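Local coordinates for protein cytochrome P450 CYP260B1 (Sorangium cellulosum, PDB 5HIW) that belongs to the cytochrome P450 family and holds a haem, protoporphyrin IX containing iron, within a mostly helical fold, at residues 199-207 with 218-226; 103-111 with 130-139. All blocks are in the same frame, centred on the assembly; numbering follows the deposited sequence.

Contact 1: 199-207 with 218-226; sequences LLGEIARAI and CEGVVLTLI. With HEM (protoporphyrin IX containing Fe), chain B.
With chi1 at -178°, Cys218 sends its SG anti to the backbone N, and Leu200 swings its CG the same way (chi1 175°); thus the sulfur lies beside the leucine branch, Cys218 SG to Leu200 CG 3.8 Å. Leu200, Ile203, Ala204 and Ile207 form the hole that receives this cysteine knob. At one side of it Ile207 is pressed onto the start of the other helix: its CD1 lies 3.3 Å from Cys218 CA, tighter than ordinary van der Waals contact.

Ile203 returns the favour, a knob set among Cys218, Val221, Val222 and Leu225. Its two branches divide the work. Ile203 CG2 meets Val221 CG1 tip to tip at 3.7 Å, while Ile203 CD1 points on to Leu225 CD1, 3.9 Å away. Leu200 crosses Val222 at about a right angle, its CD1 3.7 Å from Val222 CG2.

Leu225 is shared: CD1 faces Ile203, but CD2 approaches the haem vinyl group, 3.9 Å from HEM CAC. Next to it, Thr224 CG2 touches the haem methyl carbon CMD at 3.6 Å. Phe140 adds to the packing on Val222 and Leu225. The segment axes pass 9.6 Å apart at 131°, and this reciprocal knobs-into-holes packing joins helix H of the P450 fold to the first part of helix I, the long helix beside the haem.

Contact 2: 103-111 with 130-139; sequences TVTPVARRV and SMPMGVTSAL
Met131 packs against Ala108 and its neighbours on the close-packed side of this antiparallel helix pair. Its chain leaves CB with CG anti to the carbonyl carbon (chi1 -76°) and bends again at chi2 and chi3, curling the thioether into a hole lined by Val104, Val107, Ala108 and Val111. The sulfur rests against the other backbone, Met131 SD to Ala108 CA 3.7 Å, and the methyl CE carries on to Val104 CG1, the two side chains crossing at about a right angle. One turn further on, Val107 crosses Val135, again nearly perpendicular, with Val107 CG1 3.8 Å from Val135 CG2. The other branch of the valine, CG2, lies on bare backbone, 3.8 Å from Gly134 C; with no side chain on Gly134, Val107 can settle this close. Val111 straddles the start of the second helix, its CG1 3.7 Å from Ser130 CB and CG2 only slightly farther from the same carbon.

These are helices D and E of the P450 fold, two members of its conserved four-helix bundle. The other two, helix L (341-358) and the later part of helix I (232-245), close over the buried side: Met346 packs on Val104, and both Glu347 and Leu237 on Met131.

At the Ala138 end the contact reaches its partly exposed rim and a water comes in, although Thr103 itself stays buried. Thr103 gives its methyl to the apolar side, CG2 3.7 Å from Ala138 CB, and leans obliquely across Leu139. Its hydroxyl, on the other branch, bonds the water, Thr103 OG1 to the water oxygen 3.1 Å. That water donates to Ala138 O at 2.8 Å, bridging the two helices.

Overall arrangement
Both contacts are buried, apolar packings of helices that run roughly antiparallel, and they adjoin although their centres lie 18 Å apart: Leu199 CB sits 3.4 Å from Leu139 O, and Ile226 packs on Thr136. They use different helices, yet the long helix beside the haem links them, its first part forming one side of contact 1 and its later part covering Met131 in contact 2. Contact 1 meets the haem directly through Thr224 and Leu225; contact 2 stays one layer back, the side chain of Leu139 about 7 Å from the haem. Aliphatic side chains and a cysteine fill contact 1, whereas contact 2 buries more surface and combines a methionine knob, a bare glycine and a bridging water.

Contact 1: 199-207 with 218-226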
loop_
_atom_site.group_PDB
_atom_site.type_symbol
_atom_site.label_atom_id
_atom_site.label_comp_id
_atom_site.label_asym_id
_atom_site.label_seq_id
_atom_site.Cartn_x
_atom_site.Cartn_y
_atom_site.Cartn_z
ATOM N N LEU A 199 -13.726 -13.011 6.780
ATOM C CA LEU A 199 -12.462 -12.843 7.397
ATOM C C LEU A 199 -12.662 -12.291 8.819
ATOM O O LEU A 199 -11.907 -12.658 9.726
ATOM C CB LEU A 199 -11.557 -11.900 6.595
ATOM C CG LEU A 199 -10.143 -11.671 7.124
ATOM C CD1 LEU A 199 -9.338 -12.998 7.227
ATOM C CD2 LEU A 199 -9.469 -10.657 6.219
ATOM N N LEU A 200 -13.695 -11.451 9.023
ATOM C CA LEU A 200 -13.876 -10.853 10.356
ATOM C C LEU A 200 -14.193 -12.051 11.213
ATOM O O LEU A 200 -13.758 -12.147 12.362
ATOM C CB LEU A 200 -14.996 -9.778 10.408
ATOM C CG LEU A 200 -15.217 -9.287 11.842
ATOM C CD1 LEU A 200 -15.767 -7.856 11.819
ATOM C CD2 LEU A 200 -16.209 -10.211 12.569
ATOM N N GLY A 201 -14.924 -12.985 10.680
ATOM C CA GLY A 201 -15.101 -14.285 11.425
ATOM C C GLY A 201 -13.860 -15.096 11.824
ATOM O O GLY A 201 -13.772 -15.570 12.968
ATOM N N GLU A 202 -12.891 -15.255 10.921
ATOM C CA GLU A 202 -11.609 -15.898 11.240
ATOM C C GLU A 202 -10.885 -15.063 12.309
ATOM O O GLU A 202 -10.160 -15.601 13.148
ATOM C CB GLU A 202 -10.624 -15.934 10.034
ATOM C CG GLU A 202 -11.036 -16.755 8.802
ATOM C CD GLU A 202 -10.488 -18.165 8.815
ATOM O OE1 GLU A 202 -9.579 -18.418 9.650
ATOM O OE2 GLU A 202 -10.943 -18.965 7.965
ATOM N N ILE A 203 -11.027 -13.749 12.281
ATOM C CA ILE A 203 -10.276 -12.922 13.248
ATOM C C ILE A 203 -10.864 -13.155 14.652
ATOM O O ILE A 203 -10.132 -13.313 15.647
ATOM C CB ILE A 203 -10.357 -11.424 12.892
ATOM C CG1 ILE A 203 -9.404 -11.083 11.766
ATOM C CG2 ILE A 203 -9.964 -10.566 14.042
ATOM C CD1 ILE A 203 -9.876 -9.896 10.939
ATOM N N ALA A 204 -12.187 -13.201 14.722
ATOM C CA ALA A 204 -12.826 -13.346 16.039
ATOM C C ALA A 204 -12.363 -14.647 16.656
ATOM O O ALA A 204 -11.998 -14.705 17.822
ATOM C CB ALA A 204 -14.325 -13.240 15.921
ATOM N N ARG A 205 -12.284 -15.681 15.846
ATOM C CA ARG A 205 -11.743 -16.971 16.276
ATOM C C ARG A 205 -10.245 -17.037 16.580
ATOM O O ARG A 205 -9.834 -17.699 17.557
ATOM C CB ARG A 205 -12.273 -18.097 15.336
ATOM C CG ARG A 205 -13.802 -18.264 15.555
ATOM C CD ARG A 205 -14.602 -19.211 14.647
ATOM N NE ARG A 205 -14.447 -18.948 13.205
ATOM C CZ ARG A 205 -13.455 -19.422 12.418
ATOM N NH1 ARG A 205 -12.468 -20.210 12.894
ATOM N NH2 ARG A 205 -13.446 -19.098 11.115
ATOM N N ALA A 206 -9.400 -16.315 15.843
ATOM C CA ALA A 206 -7.996 -16.198 16.151
ATOM C C ALA A 206 -7.680 -15.421 17.419
ATOM O O ALA A 206 -6.622 -15.620 18.030
ATOM C CB ALA A 206 -7.245 -15.516 15.015
ATOM N N ILE A 207 -8.526 -14.442 17.743
ATOM C CA ILE A 207 -8.365 -13.706 19.005
ATOM C C ILE A 207 -8.472 -14.672 20.186
ATOM O O ILE A 207 -7.677 -14.615 21.140
ATOM C CB ILE A 207 -9.361 -12.541 19.027
ATOM C CG1 ILE A 207 -8.798 -11.449 18.070
ATOM C CG2 ILE A 207 -9.614 -11.969 20.419
ATOM C CD1 ILE A 207 -9.803 -10.393 17.715
ATOM N N CYS A 218 -11.647 -7.568 18.419
ATOM C CA CYS A 218 -11.857 -7.881 17.043
ATOM C C CYS A 218 -11.942 -6.639 16.172
ATOM O O CYS A 218 -11.315 -6.595 15.103
ATOM C CB CYS A 218 -13.107 -8.686 16.904
ATOM S SG CYS A 218 -13.548 -9.254 15.268
ATOM N N GLU A 219 -12.696 -5.629 16.623
ATOM C CA GLU A 219 -12.849 -4.392 15.847
ATOM C C GLU A 219 -11.528 -3.758 15.603
ATOM O O GLU A 219 -11.322 -3.140 14.550
ATOM C CB GLU A 219 -13.698 -3.326 16.575
ATOM C CG GLU A 219 -15.003 -3.830 17.151
ATOM C CD GLU A 219 -14.810 -4.321 18.571
ATOM O OE1 GLU A 219 -14.501 -5.527 18.699
ATOM O OE2 GLU A 219 -14.873 -3.488 19.536
ATOM N N GLY A 220 -10.676 -3.825 16.605
ATOM C CA GLY A 220 -9.348 -3.279 16.560
ATOM C C GLY A 220 -8.514 -3.876 15.439
ATOM O O GLY A 220 -7.810 -3.143 14.692
ATOM N N VAL A 221 -8.521 -5.211 15.383
ATOM C CA VAL A 221 -7.752 -5.913 14.355
ATOM C C VAL A 221 -8.295 -5.499 12.970
ATOM O O VAL A 221 -7.543 -5.170 12.042
ATOM C CB VAL A 221 -7.789 -7.466 14.579
ATOM C CG1 VAL A 221 -7.188 -8.187 13.371
ATOM C CG2 VAL A 221 -7.065 -7.814 15.853
ATOM N N VAL A 222 -9.592 -5.581 12.815
ATOM C CA VAL A 222 -10.251 -5.258 11.535
ATOM C C VAL A 222 -9.889 -3.836 11.129
ATOM O O VAL A 222 -9.500 -3.631 9.989
ATOM C CB VAL A 222 -11.785 -5.442 11.574
ATOM C CG1 VAL A 222 -12.493 -4.919 10.306
ATOM C CG2 VAL A 222 -12.165 -6.890 11.799
ATOM N N LEU A 223 -10.015 -2.873 12.030
ATOM C CA LEU A 223 -9.738 -1.473 11.652
ATOM C C LEU A 223 -8.298 -1.327 11.266
ATOM O O LEU A 223 -7.969 -0.584 10.315
ATOM C CB LEU A 223 -10.083 -0.476 12.749
ATOM C CG LEU A 223 -11.592 -0.223 12.708
ATOM C CD1 LEU A 223 -12.194 0.324 14.026
ATOM C CD2 LEU A 223 -11.941 0.687 11.562
ATOM N N THR A 224 -7.391 -2.051 11.930
ATOM C CA THR A 224 -5.995 -2.001 11.465
ATOM C C THR A 224 -5.842 -2.512 10.044
ATOM O O THR A 224 -5.085 -1.844 9.234
ATOM C CB THR A 224 -5.049 -2.699 12.450
ATOM O OG1 THR A 224 -4.987 -1.918 13.637
ATOM C CG2 THR A 224 -3.681 -2.880 11.919
ATOM N N LEU A 225 -6.549 -3.595 9.697
ATOM C CA LEU A 225 -6.465 -4.126 8.372
ATOM C C LEU A 225 -7.113 -3.173 7.353
ATOM O O LEU A 225 -6.617 -3.051 6.227
ATOM C CB LEU A 225 -7.106 -5.481 8.246
ATOM C CG LEU A 225 -6.409 -6.565 9.183
ATOM C CD1 LEU A 225 -7.140 -7.880 9.114
ATOM C CD2 LEU A 225 -4.924 -6.708 8.823
ATOM N N ILE A 226 -8.236 -2.573 7.723
ATOM C CA ILE A 226 -8.880 -1.581 6.829
ATOM C C ILE A 226 -7.956 -0.393 6.518
ATOM O O ILE A 226 -7.676 -0.099 5.328
ATOM C CB ILE A 226 -10.223 -1.122 7.389
ATOM C CG1 ILE A 226 -11.237 -2.266 7.282
ATOM C CG2 ILE A 226 -10.728 0.046 6.557
ATOM C CD1 ILE A 226 -12.511 -2.037 8.039
HETATM C CHA HEM B . 2.901 -2.312 7.141
HETATM C CHB HEM B . 2.964 -1.083 2.437
HETATM C CHC HEM B . -1.108 -3.527 1.741
HETATM C CHD HEM B . -1.591 -3.859 6.496
HETATM C C1A HEM B . 3.318 -1.827 5.934
HETATM C C2A HEM B . 4.529 -1.124 5.690
HETATM C C3A HEM B . 4.568 -0.810 4.357
HETATM C C4A HEM B . 3.313 -1.218 3.797
HETATM C CMA HEM B . 5.690 -0.030 3.642
HETATM C CAA HEM B . 5.657 -0.904 6.692
HETATM C CBA HEM B . 5.316 0.283 7.608
HETATM C CGA HEM B . 6.476 0.718 8.435
HETATM O O1A HEM B . 7.491 -0.042 8.557
HETATM O O2A HEM B . 6.526 1.905 8.844
HETATM C C1B HEM B . 1.863 -1.582 1.855
HETATM C C2B HEM B . 1.655 -1.532 0.433
HETATM C C3B HEM B . 0.492 -2.251 0.243
HETATM C C4B HEM B . -0.009 -2.695 1.547
HETATM C CMB HEM B . 2.451 -0.820 -0.675
HETATM C CAB HEM B . -0.094 -2.389 -1.068
HETATM C CBB HEM B . -1.284 -2.748 -1.416
HETATM C C1C HEM B . -1.610 -3.849 3.001
HETATM C C2C HEM B . -2.815 -4.604 3.170
HETATM C C3C HEM B . -2.946 -4.683 4.529
HETATM C C4C HEM B . -1.886 -3.961 5.154
HETATM C CMC HEM B . -3.606 -5.096 1.981
HETATM C CAC HEM B . -4.001 -5.373 5.296
HETATM C CBC HEM B . -4.613 -6.438 4.800
HETATM C C1D HEM B . -0.368 -3.455 7.017
HETATM C C2D HEM B . -0.143 -3.524 8.485
HETATM C C3D HEM B . 1.097 -3.090 8.676
HETATM C C4D HEM B . 1.625 -2.795 7.335
HETATM C CMD HEM B . -1.138 -3.908 9.564
HETATM C CAD HEM B . 1.886 -3.019 9.994
HETATM C CBD HEM B . 2.670 -4.309 10.140
HETATM C CGD HEM B . 3.476 -4.374 11.445
HETATM O O1D HEM B . 3.806 -3.332 12.092
HETATM O O2D HEM B . 3.858 -5.498 11.914
HETATM N NA HEM B . 2.594 -1.888 4.724
HETATM N NB HEM B . 0.934 -2.381 2.429
HETATM N NC HEM B . -1.035 -3.527 4.150
HETATM N ND HEM B . 0.724 -2.987 6.365
HETATM FE FE HEM B . 0.841 -2.724 4.444
HETATM O O HOH W 1 -0.139 -0.670 4.742
#

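Contact 2: 103-111 with 130-139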
loop_
_atom_site.group_PDB
_atom_site.type_symbol
_atom_site.label_atom_id
_atom_site.label_comp_id
_atom_site.label_asym_id
_atom_site.label_seq_id
_atom_site.Cartn_x
_atom_site.Cartn_y
_atom_site.Cartn_z
ATOM N N THR A 103 -14.274 -14.307 -1.923
ATOM C CA THR A 103 -14.497 -12.857 -1.936
ATOM C C THR A 103 -13.874 -12.082 -3.056
ATOM O O THR A 103 -14.541 -11.335 -3.717
ATOM C CB THR A 103 -14.008 -12.220 -0.620
ATOM O OG1 THR A 103 -14.841 -12.647 0.474
ATOM C CG2 THR A 103 -14.052 -10.747 -0.675
ATOM N N VAL A 104 -12.576 -12.214 -3.268
ATOM C CA VAL A 104 -11.911 -11.350 -4.256
ATOM C C VAL A 104 -12.322 -11.680 -5.683
ATOM O O VAL A 104 -12.588 -10.774 -6.437
ATOM C CB VAL A 104 -10.397 -11.362 -4.005
ATOM C CG1 VAL A 104 -9.664 -10.487 -5.031
ATOM C CG2 VAL A 104 -10.062 -10.940 -2.579
ATOM N N THR A 105 -12.450 -12.960 -6.081
ATOM C CA THR A 105 -12.840 -13.304 -7.436
ATOM C C THR A 105 -14.245 -12.787 -7.776
ATOM O O THR A 105 -14.449 -12.153 -8.815
ATOM C CB THR A 105 -12.637 -14.812 -7.731
ATOM O OG1 THR A 105 -11.264 -15.115 -7.529
ATOM C CG2 THR A 105 -13.025 -15.234 -9.190
ATOM N N PRO A 106 -15.224 -13.040 -6.887
ATOM C CA PRO A 106 -16.560 -12.520 -7.136
ATOM C C PRO A 106 -16.582 -11.013 -7.280
ATOM O O PRO A 106 -17.181 -10.506 -8.267
ATOM C CB PRO A 106 -17.355 -12.959 -5.922
ATOM C CG PRO A 106 -16.704 -14.154 -5.488
ATOM C CD PRO A 106 -15.234 -13.986 -5.787
ATOM N N VAL A 107 -15.855 -10.323 -6.417
ATOM C CA VAL A 107 -15.786 -8.846 -6.503
ATOM C C VAL A 107 -15.138 -8.411 -7.802
ATOM O O VAL A 107 -15.644 -7.559 -8.517
ATOM C CB VAL A 107 -14.944 -8.236 -5.381
ATOM C CG1 VAL A 107 -14.618 -6.796 -5.650
ATOM C CG2 VAL A 107 -15.626 -8.367 -4.055
ATOM N N ALA A 108 -13.967 -9.000 -8.114
ATOM C CA ALA A 108 -13.262 -8.691 -9.367
ATOM C C ALA A 108 -14.170 -8.927 -10.570
ATOM O O ALA A 108 -14.175 -8.141 -11.540
ATOM C CB ALA A 108 -11.966 -9.542 -9.479
ATOM N N ARG A 109 -14.916 -10.037 -10.560
ATOM C CA ARG A 109 -15.852 -10.301 -11.670
ATOM C C ARG A 109 -16.887 -9.202 -11.833
ATOM O O ARG A 109 -17.178 -8.847 -12.946
ATOM C CB ARG A 109 -16.618 -11.632 -11.522
ATOM C CG ARG A 109 -15.783 -12.780 -12.079
ATOM C CD ARG A 109 -16.497 -14.116 -12.091
ATOM N NE ARG A 109 -15.481 -15.164 -12.094
ATOM C CZ ARG A 109 -14.662 -15.401 -13.115
ATOM N NH1 ARG A 109 -14.735 -14.733 -14.265
ATOM N NH2 ARG A 109 -13.770 -16.348 -13.003
ATOM N N ARG A 110 -17.415 -8.698 -10.729
ATOM C CA ARG A 110 -18.447 -7.660 -10.744
ATOM C C ARG A 110 -17.817 -6.355 -11.300
ATOM O O ARG A 110 -18.396 -5.636 -12.127
ATOM C CB ARG A 110 -18.977 -7.489 -9.313
ATOM C CG ARG A 110 -20.120 -6.485 -9.082
ATOM C CD ARG A 110 -20.573 -6.425 -7.603
ATOM N NE ARG A 110 -20.297 -7.659 -6.832
ATOM C CZ ARG A 110 -19.544 -7.712 -5.724
ATOM N NH1 ARG A 110 -19.016 -6.602 -5.211
ATOM N NH2 ARG A 110 -19.321 -8.876 -5.119
ATOM N N VAL A 111 -16.629 -6.049 -10.817
ATOM C CA VAL A 111 -15.928 -4.820 -11.198
ATOM C C VAL A 111 -15.652 -4.828 -12.701
ATOM O O VAL A 111 -15.904 -3.835 -13.422
ATOM C CB VAL A 111 -14.640 -4.633 -10.334
ATOM C CG1 VAL A 111 -13.762 -3.542 -10.924
ATOM C CG2 VAL A 111 -14.966 -4.279 -8.922
ATOM N N SER A 130 -12.306 0.654 -7.204
ATOM C CA SER A 130 -13.508 -0.249 -7.165
ATOM C C SER A 130 -13.217 -1.568 -6.497
ATOM O O SER A 130 -14.044 -2.141 -5.709
ATOM C CB SER A 130 -13.916 -0.650 -8.584
ATOM O OG SER A 130 -14.377 0.437 -9.262
ATOM N N MET A 131 -12.012 -2.067 -6.743
ATOM C CA MET A 131 -11.553 -3.336 -6.114
ATOM C C MET A 131 -11.585 -3.312 -4.569
ATOM O O MET A 131 -12.336 -4.094 -3.952
ATOM C CB MET A 131 -10.162 -3.773 -6.664
ATOM C CG MET A 131 -10.223 -4.358 -8.035
ATOM S SD MET A 131 -11.182 -5.897 -8.066
ATOM C CE MET A 131 -10.180 -6.865 -6.921
ATOM N N PRO A 132 -10.804 -2.454 -3.928
ATOM C CA PRO A 132 -10.887 -2.389 -2.491
ATOM C C PRO A 132 -12.219 -1.900 -1.907
ATOM O O PRO A 132 -12.590 -2.325 -0.820
ATOM C CB PRO A 132 -9.745 -1.467 -2.101
ATOM C CG PRO A 132 -9.438 -0.734 -3.327
ATOM C CD PRO A 132 -9.678 -1.660 -4.434
ATOM N N MET A 133 -12.994 -1.075 -2.650
ATOM C CA MET A 133 -14.318 -0.740 -2.181
ATOM C C MET A 133 -15.216 -1.983 -2.051
ATOM O O MET A 133 -15.858 -2.131 -0.998
ATOM C CB MET A 133 -15.011 0.282 -3.108
ATOM C CG MET A 133 -14.382 1.654 -2.971
ATOM S SD MET A 133 -15.288 2.921 -3.938
ATOM C CE MET A 133 -16.739 3.088 -2.927
ATOM N N GLY A 134 -15.222 -2.866 -3.054
ATOM C CA GLY A 134 -15.947 -4.112 -2.958
ATOM C C GLY A 134 -15.334 -5.136 -2.010
ATOM O O GLY A 134 -16.023 -5.835 -1.198
ATOM N N VAL A 135 -14.026 -5.239 -2.034
ATOM C CA VAL A 135 -13.371 -6.316 -1.247
ATOM C C VAL A 135 -13.444 -6.097 0.225
ATOM O O VAL A 135 -13.657 -7.040 0.997
ATOM C CB VAL A 135 -11.893 -6.521 -1.734
ATOM C CG1 VAL A 135 -11.077 -7.307 -0.666
ATOM C CG2 VAL A 135 -11.842 -7.149 -3.097
ATOM N N THR A 136 -13.280 -4.864 0.709
ATOM C CA THR A 136 -13.168 -4.596 2.101
ATOM C C THR A 136 -14.508 -4.906 2.798
ATOM O O THR A 136 -14.508 -5.516 3.838
ATOM C CB THR A 136 -12.856 -3.077 2.364
ATOM O OG1 THR A 136 -11.655 -2.728 1.642
ATOM C CG2 THR A 136 -12.759 -2.696 3.880
ATOM N N SER A 137 -15.609 -4.419 2.244
ATOM C CA SER A 137 -16.934 -4.695 2.855
ATOM C C SER A 137 -17.217 -6.194 2.862
ATOM O O SER A 137 -17.676 -6.701 3.877
ATOM C CB SER A 137 -18.063 -3.928 2.154
ATOM O OG SER A 137 -17.923 -2.555 2.587
ATOM N N ALA A 138 -16.909 -6.871 1.784
ATOM C CA ALA A 138 -17.160 -8.332 1.702
ATOM C C ALA A 138 -16.325 -9.148 2.643
ATOM O O ALA A 138 -16.829 -10.117 3.237
ATOM C CB ALA A 138 -16.987 -8.829 0.346
ATOM N N LEU A 139 -15.047 -8.813 2.752
ATOM C CA LEU A 139 -14.174 -9.456 3.759
ATOM C C LEU A 139 -14.665 -9.304 5.171
ATOM O O LEU A 139 -14.472 -10.214 5.966
ATOM C CB LEU A 139 -12.733 -8.968 3.732
ATOM C CG LEU A 139 -11.899 -9.391 2.526
ATOM C CD1 LEU A 139 -10.523 -8.704 2.547
ATOM C CD2 LEU A 139 -11.639 -10.894 2.443
HETATM O O HOH W 2 -15.563 -12.552 3.452
#